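Long-range contacts in adenylation domain (Streptomyces sp., PDB 5N9X), which is an adenylation domain of the AMP-binding (ANL) family, with adenosine-5'-triphosphate and threonine bound: residues 306-310 / 321-325; 300-304 / 324-330; 250-256 / 277-283. All blocks are in the same frame, centred on the assembly; numbering follows the deposited sequence.

Interaction 1: residues 306-310 / 321-325; sequences HLINM and TFHRL. With ATP (adenosine-5'-triphosphate), chain D.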
loop_
_atom_site.group_PDB
_atom_site.type_symbol
_atom_site.label_atom_id
_atom_site.label_comp_id
_atom_site.label_asym_id
_atom_site.label_seq_id
_atom_site.Cartn_x
_atom_site.Cartn_y
_atom_site.Cartn_z
ATOM N N HIS A 306 4.635 8.947 17.422
ATOM C CA HIS A 306 5.681 9.184 16.427
ATOM C C HIS A 306 5.064 9.228 15.024
ATOM O O HIS A 306 4.118 8.503 14.730
ATOM C CB HIS A 306 6.786 8.110 16.489
ATOM C CG HIS A 306 7.404 7.936 17.841
ATOM N ND1 HIS A 306 8.226 8.888 18.411
ATOM C CD2 HIS A 306 7.358 6.908 18.720
ATOM C CE1 HIS A 306 8.638 8.462 19.591
ATOM N NE2 HIS A 306 8.125 7.264 19.805
ATOM N N LEU A 307 5.576 10.105 14.170
ATOM C CA LEU A 307 5.200 10.048 12.770
ATOM C C LEU A 307 6.365 9.464 11.983
ATOM O O LEU A 307 7.496 9.941 12.091
ATOM C CB LEU A 307 4.783 11.424 12.242
ATOM C CG LEU A 307 3.413 11.962 12.698
ATOM C CD1 LEU A 307 2.523 10.920 13.366
ATOM C CD2 LEU A 307 3.574 13.106 13.629
ATOM N N ILE A 308 6.072 8.394 11.244
ATOM C CA ILE A 308 7.051 7.658 10.464
ATOM C C ILE A 308 6.627 7.580 9.001
ATOM O O ILE A 308 5.559 7.049 8.658
ATOM C CB ILE A 308 7.263 6.218 11.007
ATOM C CG1 ILE A 308 8.154 6.241 12.250
ATOM C CG2 ILE A 308 7.913 5.328 9.957
ATOM C CD1 ILE A 308 7.441 6.528 13.497
ATOM N N ASN A 309 7.467 8.130 8.134
ATOM C CA ASN A 309 7.202 8.028 6.722
ATOM C C ASN A 309 7.919 6.789 6.265
ATOM O O ASN A 309 9.057 6.580 6.644
ATOM C CB ASN A 309 7.667 9.266 5.940
ATOM C CG ASN A 309 7.319 9.155 4.475
ATOM O OD1 ASN A 309 6.511 8.305 4.104
ATOM N ND2 ASN A 309 7.909 10.005 3.637
ATOM N N MET A 310 7.249 5.934 5.509
ATOM C CA MET A 310 7.932 4.760 4.955
ATOM C C MET A 310 7.776 4.706 3.444
ATOM O O MET A 310 6.654 4.624 2.945
ATOM C CB MET A 310 7.423 3.456 5.591
ATOM C CG MET A 310 7.694 3.353 7.084
ATOM S SD MET A 310 7.292 1.770 7.886
ATOM C CE MET A 310 8.865 0.892 7.683
ATOM N N THR A 321 11.958 1.738 3.424
ATOM C CA THR A 321 12.695 2.735 4.213
ATOM C C THR A 321 11.940 3.108 5.480
ATOM O O THR A 321 10.804 2.680 5.683
ATOM C CB THR A 321 12.988 4.046 3.422
ATOM O OG1 THR A 321 11.816 4.861 3.358
ATOM C CG2 THR A 321 13.475 3.758 2.016
ATOM N N PHE A 322 12.580 3.938 6.303
ATOM C CA PHE A 322 12.064 4.386 7.595
ATOM C C PHE A 322 12.618 5.777 7.883
ATOM O O PHE A 322 13.829 6.035 7.784
ATOM C CB PHE A 322 12.452 3.394 8.708
ATOM C CG PHE A 322 12.024 3.798 10.119
ATOM C CD1 PHE A 322 12.712 4.789 10.836
ATOM C CD2 PHE A 322 10.977 3.119 10.755
ATOM C CE1 PHE A 322 12.330 5.137 12.156
ATOM C CE2 PHE A 322 10.595 3.440 12.070
ATOM C CZ PHE A 322 11.273 4.460 12.777
ATOM N N HIS A 323 11.729 6.678 8.251
ATOM C CA HIS A 323 12.154 7.983 8.688
ATOM C C HIS A 323 11.176 8.523 9.709
ATOM O O HIS A 323 10.006 8.775 9.385
ATOM C CB HIS A 323 12.268 8.959 7.523
ATOM C CG HIS A 323 12.650 10.339 7.949
ATOM N ND1 HIS A 323 13.894 10.643 8.467
ATOM C CD2 HIS A 323 11.945 11.494 7.962
ATOM C CE1 HIS A 323 13.944 11.932 8.749
ATOM N NE2 HIS A 323 12.774 12.470 8.459
ATOM N N ARG A 324 11.663 8.715 10.937
ATOM C CA ARG A 324 10.873 9.381 11.954
ATOM C C ARG A 324 10.853 10.903 11.696
ATOM O O ARG A 324 11.906 11.550 11.583
ATOM C CB ARG A 324 11.408 9.061 13.357
ATOM C CG ARG A 324 10.711 9.869 14.430
ATOM C CD ARG A 324 10.949 9.397 15.851
ATOM N NE ARG A 324 11.368 10.540 16.660
ATOM C CZ ARG A 324 10.527 11.388 17.243
ATOM N NH1 ARG A 324 9.219 11.233 17.101
ATOM N NH2 ARG A 324 10.992 12.409 17.947
ATOM N N LEU A 325 9.654 11.468 11.597
ATOM C CA LEU A 325 9.526 12.894 11.363
ATOM C C LEU A 325 10.032 13.751 12.552
ATOM O O LEU A 325 9.826 13.410 13.721
ATOM C CB LEU A 325 8.073 13.228 11.027
ATOM C CG LEU A 325 7.763 13.050 9.538
ATOM C CD1 LEU A 325 7.608 11.575 9.188
ATOM C CD2 LEU A 325 6.510 13.806 9.156
HETATM P PG ATP D . 3.344 -0.468 -9.681
HETATM O O1G ATP D . 4.598 0.291 -10.098
HETATM O O2G ATP D . 2.532 -0.991 -10.826
HETATM O O3G ATP D . 3.579 -1.575 -8.668
HETATM P PB ATP D . 2.403 1.291 -7.540
HETATM O O1B ATP D . 3.594 2.245 -7.679
HETATM O O2B ATP D . 1.116 1.780 -6.957
HETATM O O3B ATP D . 2.295 0.635 -9.029
HETATM P PA ATP D . 2.902 -0.113 -5.201
HETATM O O1A ATP D . 4.024 -1.072 -4.884
HETATM O O2A ATP D . 1.559 -0.318 -4.508
HETATM O O3A ATP D . 2.734 -0.083 -6.787
HETATM O "O5'" ATP D . 3.335 1.456 -5.035
HETATM C "C5'" ATP D . 4.648 1.916 -4.716
HETATM C "C4'" ATP D . 4.881 3.304 -5.317
HETATM O "O4'" ATP D . 4.361 4.324 -4.479
HETATM C "C3'" ATP D . 6.334 3.642 -5.598
HETATM O "O3'" ATP D . 6.517 3.541 -7.006
HETATM C "C2'" ATP D . 6.521 5.070 -5.153
HETATM O "O2'" ATP D . 6.525 5.901 -6.311
HETATM C "C1'" ATP D . 5.291 5.407 -4.338
HETATM N N9 ATP D . 5.615 5.573 -2.887
HETATM C C8 ATP D . 5.440 4.631 -1.934
HETATM N N7 ATP D . 5.812 5.060 -0.706
HETATM C C5 ATP D . 6.232 6.328 -0.855
HETATM C C6 ATP D . 6.757 7.368 0.059
HETATM N N6 ATP D . 6.898 7.107 1.373
HETATM N N1 ATP D . 7.093 8.562 -0.468
HETATM C C2 ATP D . 6.971 8.785 -1.792
HETATM N N3 ATP D . 6.488 7.902 -2.695
HETATM C C4 ATP D . 6.109 6.664 -2.294
HETATM O O HOH W 1 7.861 11.834 14.733
#
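Asn309 and His323 form an antiparallel hydrogen-bonded pair, and Ile308 with Arg324 forms the non-hydrogen-bonded pair next to it, as strands 306-310 and 321-324 run side by side with their directions 150° apart. Asn309 N donates to His323 O at 2.9 Å, the return bond from His323 N to Asn309 O is more bent, and Leu325 N reaches Leu307 O in a nearly straight bond of 2.7 Å. Beside that last bond a water accepts from Leu307 N and lies in hydrogen-bonding reach of Leu325 O.

On the Ile308 face, the side chain lies over the Phe322 ring: CG2 of Ile308 sits 4.2 Å from the ring centroid, while CG1 of Ile308 reaches CZ of Phe322 at 3.6 Å. Met310 CE comes to the edge of the same ring, and Phe195 meets Phe322 edge-to-face. Farther along this face, Arg324 brings NH1 to the edge of the His306 ring, 2.9 Å from ND1 of His306, with guanidinium and imidazole planes 82° apart, and NH1 also hydrogen-bonds to Leu302 O.

The other face carries Asn309, with CG anti to the backbone N (chi1 -177°). Its CB meets Leu325 CD1, and its amide extends to the nucleotide. N6 of ATP donates to Met310 O at 2.9 Å and, weakly, to Asn309 OD1. The pair is a beta hairpin whose first strand leads to the adenine, forming part of the ATP pocket of this AMP-binding fold.

Interaction 2: residues 300-304 / 324-330; sequences FGLDR and RLTEDDL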
loop_
_atom_site.group_PDB
_atom_site.type_symbol
_atom_site.label_atom_id
_atom_site.label_comp_id
_atom_site.label_asym_id
_atom_site.label_seq_id
_atom_site.Cartn_x
_atom_site.Cartn_y
_atom_site.Cartn_z
ATOM N N PHE A 300 -0.632 17.823 18.390
ATOM C CA PHE A 300 -0.088 16.700 19.149
ATOM C C PHE A 300 1.426 16.770 19.307
ATOM O O PHE A 300 2.017 16.017 20.078
ATOM C CB PHE A 300 -0.438 15.384 18.449
ATOM C CG PHE A 300 -1.901 15.192 18.212
ATOM C CD1 PHE A 300 -2.747 14.831 19.251
ATOM C CD2 PHE A 300 -2.434 15.391 16.958
ATOM C CE1 PHE A 300 -4.107 14.647 19.028
ATOM C CE2 PHE A 300 -3.784 15.216 16.732
ATOM C CZ PHE A 300 -4.624 14.850 17.770
ATOM N N GLY A 301 2.070 17.642 18.555
ATOM C CA GLY A 301 3.516 17.578 18.503
ATOM C C GLY A 301 4.008 16.380 17.687
ATOM O O GLY A 301 3.273 15.809 16.874
ATOM N N LEU A 302 5.263 16.006 17.925
ATOM C CA LEU A 302 5.961 15.025 17.126
ATOM C C LEU A 302 6.495 13.905 18.008
ATOM O O LEU A 302 7.139 12.985 17.524
ATOM C CB LEU A 302 7.093 15.710 16.362
ATOM C CG LEU A 302 6.665 16.425 15.081
ATOM C CD1 LEU A 302 7.839 17.019 14.359
ATOM C CD2 LEU A 302 5.963 15.455 14.155
ATOM N N ASP A 303 6.226 13.997 19.307
ATOM C CA ASP A 303 6.718 13.023 20.291
ATOM C C ASP A 303 5.760 11.886 20.586
ATOM O O ASP A 303 6.178 10.808 20.995
ATOM C CB ASP A 303 7.062 13.735 21.600
ATOM C CG ASP A 303 7.958 14.924 21.384
ATOM O OD1 ASP A 303 9.154 14.806 21.728
ATOM O OD2 ASP A 303 7.475 15.943 20.826
ATOM N N ARG A 304 4.471 12.138 20.396
ATOM C CA ARG A 304 3.463 11.125 20.627
ATOM C C ARG A 304 2.187 11.505 19.897
ATOM O O ARG A 304 1.623 12.579 20.151
ATOM C CB ARG A 304 3.174 10.932 22.115
ATOM C CG ARG A 304 2.027 9.961 22.339
ATOM C CD ARG A 304 1.777 9.665 23.804
ATOM N NE ARG A 304 0.790 8.601 23.998
ATOM C CZ ARG A 304 1.073 7.312 24.198
ATOM N NH1 ARG A 304 0.082 6.445 24.352
ATOM N NH2 ARG A 304 2.333 6.886 24.258
ATOM N N ARG A 324 11.663 8.715 10.937
ATOM C CA ARG A 324 10.873 9.381 11.954
ATOM C C ARG A 324 10.853 10.903 11.696
ATOM O O ARG A 324 11.906 11.550 11.583
ATOM C CB ARG A 324 11.408 9.061 13.357
ATOM C CG ARG A 324 10.711 9.869 14.430
ATOM C CD ARG A 324 10.949 9.397 15.851
ATOM N NE ARG A 324 11.368 10.540 16.660
ATOM C CZ ARG A 324 10.527 11.388 17.243
ATOM N NH1 ARG A 324 9.219 11.233 17.101
ATOM N NH2 ARG A 324 10.992 12.409 17.947
ATOM N N LEU A 325 9.654 11.468 11.597
ATOM C CA LEU A 325 9.526 12.894 11.363
ATOM C C LEU A 325 10.032 13.751 12.552
ATOM O O LEU A 325 9.826 13.410 13.721
ATOM C CB LEU A 325 8.073 13.228 11.027
ATOM C CG LEU A 325 7.763 13.050 9.538
ATOM C CD1 LEU A 325 7.608 11.575 9.188
ATOM C CD2 LEU A 325 6.510 13.806 9.156
ATOM N N THR A 326 10.727 14.844 12.216
ATOM C CA THR A 326 11.274 15.805 13.181
ATOM C C THR A 326 10.816 17.212 12.825
ATOM O O THR A 326 10.289 17.429 11.733
ATOM C CB THR A 326 12.818 15.786 13.215
ATOM O OG1 THR A 326 13.333 16.444 12.048
ATOM C CG2 THR A 326 13.343 14.356 13.297
ATOM N N GLU A 327 11.024 18.163 13.732
ATOM C CA GLU A 327 10.680 19.558 13.458
ATOM C C GLU A 327 11.336 20.081 12.179
ATOM O O GLU A 327 10.680 20.756 11.393
ATOM C CB GLU A 327 11.054 20.447 14.642
ATOM C CG GLU A 327 10.298 20.106 15.932
ATOM C CD GLU A 327 8.823 20.526 15.916
ATOM O OE1 GLU A 327 8.357 21.107 14.909
ATOM O OE2 GLU A 327 8.117 20.249 16.912
ATOM N N ASP A 328 12.603 19.739 11.950
ATOM C CA ASP A 328 13.328 20.193 10.755
ATOM C C ASP A 328 12.594 19.883 9.447
ATOM O O ASP A 328 12.594 20.699 8.510
ATOM C CB ASP A 328 14.727 19.564 10.696
ATOM C CG ASP A 328 15.774 20.382 11.434
ATOM O OD1 ASP A 328 15.432 21.034 12.452
ATOM O OD2 ASP A 328 16.944 20.378 10.979
ATOM N N ASP A 329 11.966 18.709 9.380
ATOM C CA ASP A 329 11.246 18.308 8.167
ATOM C C ASP A 329 10.058 19.222 7.867
ATOM O O ASP A 329 9.567 19.253 6.743
ATOM C CB ASP A 329 10.764 16.853 8.274
ATOM C CG ASP A 329 11.854 15.905 8.726
ATOM O OD1 ASP A 329 13.002 16.025 8.240
ATOM O OD2 ASP A 329 11.560 15.029 9.566
ATOM N N LEU A 330 9.600 19.971 8.866
ATOM C CA LEU A 330 8.495 20.907 8.656
ATOM C C LEU A 330 8.961 22.313 8.295
ATOM O O LEU A 330 8.136 23.197 8.044
ATOM C CB LEU A 330 7.607 20.987 9.891
ATOM C CG LEU A 330 7.098 19.682 10.500
ATOM C CD1 LEU A 330 6.069 19.994 11.563
ATOM C CD2 LEU A 330 6.514 18.766 9.433
HETATM O O HOH W 1 7.861 11.834 14.733
#
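Leu302 faces Thr326 where two irregular segments pass each other, their CA atoms 6.7 Å apart; residues 300-304 leave helix 290-300 through Gly301, which has positive phi, while 324-330 turns from the end of a strand into a short stretch of helical backbone angles at 327-329.

The side chain of Leu302 carries most of the contact. With CG beside the backbone N (chi1 -81°) and the chain continuing extended, its CD1 reaches the peptide between Thr326 and Glu327, lying 3.4 Å from Thr326 C. Leu302 CD1 also meets the carboxylate carbon CD of Glu327 at 4.0 Å, the acid being brought back alongside it by a bend at chi2. The same methyl loosely touches Leu330 CD1. On the other branch, Leu302 CD2 approaches Leu325 CB at 4.4 Å. Leu307 packs on Leu302 as well, and Val293 of helix 290-300 touches both Leu325 and Leu330.

Here the loop following helix 290-300 and leading into strand 306-310 meets the loop that follows strand 321-324, so the contact joins a helix-to-strand connection to the far end of the hairpin in the AMP-binding fold.

The polar part centres on the carbonyl of Leu302. Arg324 NH1 donates to Leu302 O at 2.8 Å, with the oxygen at the guanidinium edge and close to its plane, and with NH1 tilted 17° from the carbonyl plane. The water beside Leu307 N lies 3.1 Å from Leu302 O, with more acceptors round it than it has protons.

Within 324-330 Asp329 closes back on the start of the turn: its OD2 accepts from Thr326 N at 2.8 Å, from above the carboxylate plane, and also receives a bond from His323 NE2.

Interaction 3: residues 250-256 / 277-283; sequences GITVLNQ and ELRYVVF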
loop_
_atom_site.group_PDB
_atom_site.type_symbol
_atom_site.label_atom_id
_atom_site.label_comp_id
_atom_site.label_asym_id
_atom_site.label_seq_id
_atom_site.Cartn_x
_atom_site.Cartn_y
_atom_site.Cartn_z
ATOM N N GLY A 250 -9.243 2.442 20.741
ATOM C CA GLY A 250 -7.953 2.584 21.416
ATOM C C GLY A 250 -6.718 2.253 20.592
ATOM O O GLY A 250 -5.724 1.754 21.112
ATOM N N ILE A 251 -6.787 2.532 19.296
ATOM C CA ILE A 251 -5.707 2.207 18.379
ATOM C C ILE A 251 -4.368 2.850 18.753
ATOM O O ILE A 251 -4.292 4.042 19.048
ATOM C CB ILE A 251 -6.131 2.593 16.952
ATOM C CG1 ILE A 251 -7.169 1.576 16.470
ATOM C CG2 ILE A 251 -4.945 2.634 16.001
ATOM C CD1 ILE A 251 -8.217 2.175 15.654
ATOM N N THR A 252 -3.317 2.038 18.765
ATOM C CA THR A 252 -1.972 2.512 19.079
ATOM C C THR A 252 -1.081 2.603 17.818
ATOM O O THR A 252 -0.088 3.334 17.800
ATOM C CB THR A 252 -1.292 1.594 20.132
ATOM O OG1 THR A 252 -1.132 0.282 19.592
ATOM C CG2 THR A 252 -2.141 1.497 21.401
ATOM N N VAL A 253 -1.424 1.847 16.778
ATOM C CA VAL A 253 -0.633 1.841 15.550
ATOM C C VAL A 253 -1.524 2.106 14.342
ATOM O O VAL A 253 -2.244 1.220 13.878
ATOM C CB VAL A 253 0.125 0.503 15.346
ATOM C CG1 VAL A 253 0.936 0.545 14.050
ATOM C CG2 VAL A 253 1.042 0.215 16.548
ATOM N N LEU A 254 -1.492 3.336 13.845
ATOM C CA LEU A 254 -2.336 3.698 12.717
ATOM C C LEU A 254 -1.490 3.828 11.436
ATOM O O LEU A 254 -0.459 4.519 11.421
ATOM C CB LEU A 254 -3.115 4.992 13.028
ATOM C CG LEU A 254 -3.865 5.615 11.837
ATOM C CD1 LEU A 254 -4.976 4.723 11.369
ATOM C CD2 LEU A 254 -4.445 6.946 12.229
ATOM N N ASN A 255 -1.923 3.130 10.384
ATOM C CA ASN A 255 -1.333 3.216 9.032
ATOM C C ASN A 255 -2.217 3.977 8.050
ATOM O O ASN A 255 -3.389 3.681 7.893
ATOM C CB ASN A 255 -1.056 1.815 8.472
ATOM C CG ASN A 255 0.072 1.115 9.190
ATOM O OD1 ASN A 255 1.242 1.318 8.862
ATOM N ND2 ASN A 255 -0.268 0.282 10.168
ATOM N N GLN A 256 -1.637 4.950 7.369
ATOM C CA GLN A 256 -2.399 5.848 6.503
ATOM C C GLN A 256 -1.603 6.190 5.254
ATOM O O GLN A 256 -0.391 6.321 5.295
ATOM C CB GLN A 256 -2.759 7.141 7.252
ATOM C CG GLN A 256 -3.806 7.042 8.355
ATOM C CD GLN A 256 -5.225 7.015 7.814
ATOM O OE1 GLN A 256 -5.873 8.058 7.691
ATOM N NE2 GLN A 256 -5.715 5.822 7.483
ATOM N N GLU A 277 -3.959 7.347 23.146
ATOM C CA GLU A 277 -3.423 5.998 22.995
ATOM C C GLU A 277 -2.560 5.791 21.739
ATOM O O GLU A 277 -1.798 4.811 21.670
ATOM C CB GLU A 277 -4.573 4.985 23.011
ATOM C CG GLU A 277 -5.455 5.094 24.251
ATOM C CD GLU A 277 -6.216 3.822 24.540
ATOM O OE1 GLU A 277 -5.573 2.819 24.912
ATOM O OE2 GLU A 277 -7.455 3.831 24.422
ATOM N N LEU A 278 -2.677 6.682 20.752
ATOM C CA LEU A 278 -1.866 6.555 19.528
ATOM C C LEU A 278 -0.357 6.607 19.804
ATOM O O LEU A 278 0.152 7.590 20.353
ATOM C CB LEU A 278 -2.220 7.644 18.507
ATOM C CG LEU A 278 -2.832 7.157 17.184
ATOM C CD1 LEU A 278 -3.000 8.283 16.176
ATOM C CD2 LEU A 278 -1.987 6.052 16.608
ATOM N N ARG A 279 0.351 5.543 19.424
ATOM C CA ARG A 279 1.802 5.495 19.598
ATOM C C ARG A 279 2.508 5.750 18.284
ATOM O O ARG A 279 3.525 6.423 18.255
ATOM C CB ARG A 279 2.263 4.147 20.188
ATOM C CG ARG A 279 1.622 3.759 21.496
ATOM C CD ARG A 279 1.948 2.314 21.854
ATOM N NE ARG A 279 3.360 2.145 22.176
ATOM C CZ ARG A 279 4.213 1.373 21.498
ATOM N NH1 ARG A 279 3.805 0.691 20.423
ATOM N NH2 ARG A 279 5.487 1.297 21.880
ATOM N N TYR A 280 1.966 5.213 17.196
ATOM C CA TYR A 280 2.576 5.395 15.875
ATOM C C TYR A 280 1.565 5.723 14.802
ATOM O O TYR A 280 0.519 5.095 14.707
ATOM C CB TYR A 280 3.327 4.138 15.425
ATOM C CG TYR A 280 4.559 3.759 16.196
ATOM C CD1 TYR A 280 5.777 4.379 15.943
ATOM C CD2 TYR A 280 4.518 2.737 17.136
ATOM C CE1 TYR A 280 6.933 4.012 16.635
ATOM C CE2 TYR A 280 5.646 2.347 17.828
ATOM C CZ TYR A 280 6.860 2.988 17.582
ATOM O OH TYR A 280 7.989 2.597 18.280
ATOM N N VAL A 281 1.886 6.692 13.972
ATOM C CA VAL A 281 1.198 6.813 12.702
ATOM C C VAL A 281 2.241 6.583 11.615
ATOM O O VAL A 281 3.238 7.259 11.573
ATOM C CB VAL A 281 0.510 8.159 12.527
ATOM C CG1 VAL A 281 -0.534 8.074 11.422
ATOM C CG2 VAL A 281 -0.153 8.566 13.827
ATOM N N VAL A 282 2.001 5.600 10.762
ATOM C CA VAL A 282 2.944 5.221 9.729
ATOM C C VAL A 282 2.341 5.622 8.419
ATOM O O VAL A 282 1.191 5.307 8.166
ATOM C CB VAL A 282 3.252 3.691 9.741
ATOM C CG1 VAL A 282 3.970 3.265 8.476
ATOM C CG2 VAL A 282 4.064 3.314 10.952
ATOM N N PHE A 283 3.105 6.331 7.597
ATOM C CA PHE A 283 2.643 6.742 6.283
ATOM C C PHE A 283 3.265 5.852 5.241
ATOM O O PHE A 283 4.448 5.492 5.356
ATOM C CB PHE A 283 3.023 8.200 5.990
ATOM C CG PHE A 283 2.523 9.173 7.012
ATOM C CD1 PHE A 283 3.218 9.366 8.202
ATOM C CD2 PHE A 283 1.365 9.897 6.790
ATOM C CE1 PHE A 283 2.769 10.272 9.156
ATOM C CE2 PHE A 283 0.909 10.820 7.743
ATOM C CZ PHE A 283 1.611 11.007 8.923
#
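Leu254 and Val281 lie side by side and point the same way from neighbouring parallel strands, the two strands of a beta-alpha-beta unit whose crossover holds helix 258-271. CD2 of Leu254 comes within 4.1 Å of CG1 of Val281, and Leu254 CB also meets Leu278 CD2. Leu264 of the crossover helix covers Leu254 on this face.

The opposite face carries Val253, Asn255, Tyr280 and Val282. Val253 CG2 touches the Tyr280 ring at its edge, while Tyr280 OH is bonded to Ser196 N. Asn255 runs alongside Val282: with CG beside the backbone N (chi1 -70°), its OD1 lies 3.2 Å from Val282 CB and takes a weak bond from Trp216.

At the start of the pair, Thr252 and Arg279 also run together, CB of Thr252 against CD of Arg279 at 3.7 Å. Their polar ends converge on Asp201: Thr252 OG1 hydrogen-bonds to it and Arg279 NH1 makes a salt bridge, while Arg279 NH2 bonds to Ser196 O. In the backbone, Thr252 O accepts two bonds, a nearly straight one from Tyr280 N and a more sharply angled one from Arg279 N, each 2.8 Å long.

Along the chain interaction 3 comes first and closes before the other two open; interactions 1 and 2 then end on the same piece of chain, sharing Arg324, Leu325 and a water. Interactions 1 and 3 belong to one mixed sheet, in which strand 280-284 pairs in parallel with both 253-256 and 306-310, and 306-310 turns antiparallel against 321-324; their centres are about 12 Å apart. The centre of interaction 2 lies about 10 Å from that of interaction 1 and about 15 Å from that of interaction 3, at the end of the hairpin opposite the one that meets the adenine. The contacts thus run from the sheet's parallel part through the ATP-binding hairpin to its peripheral loops.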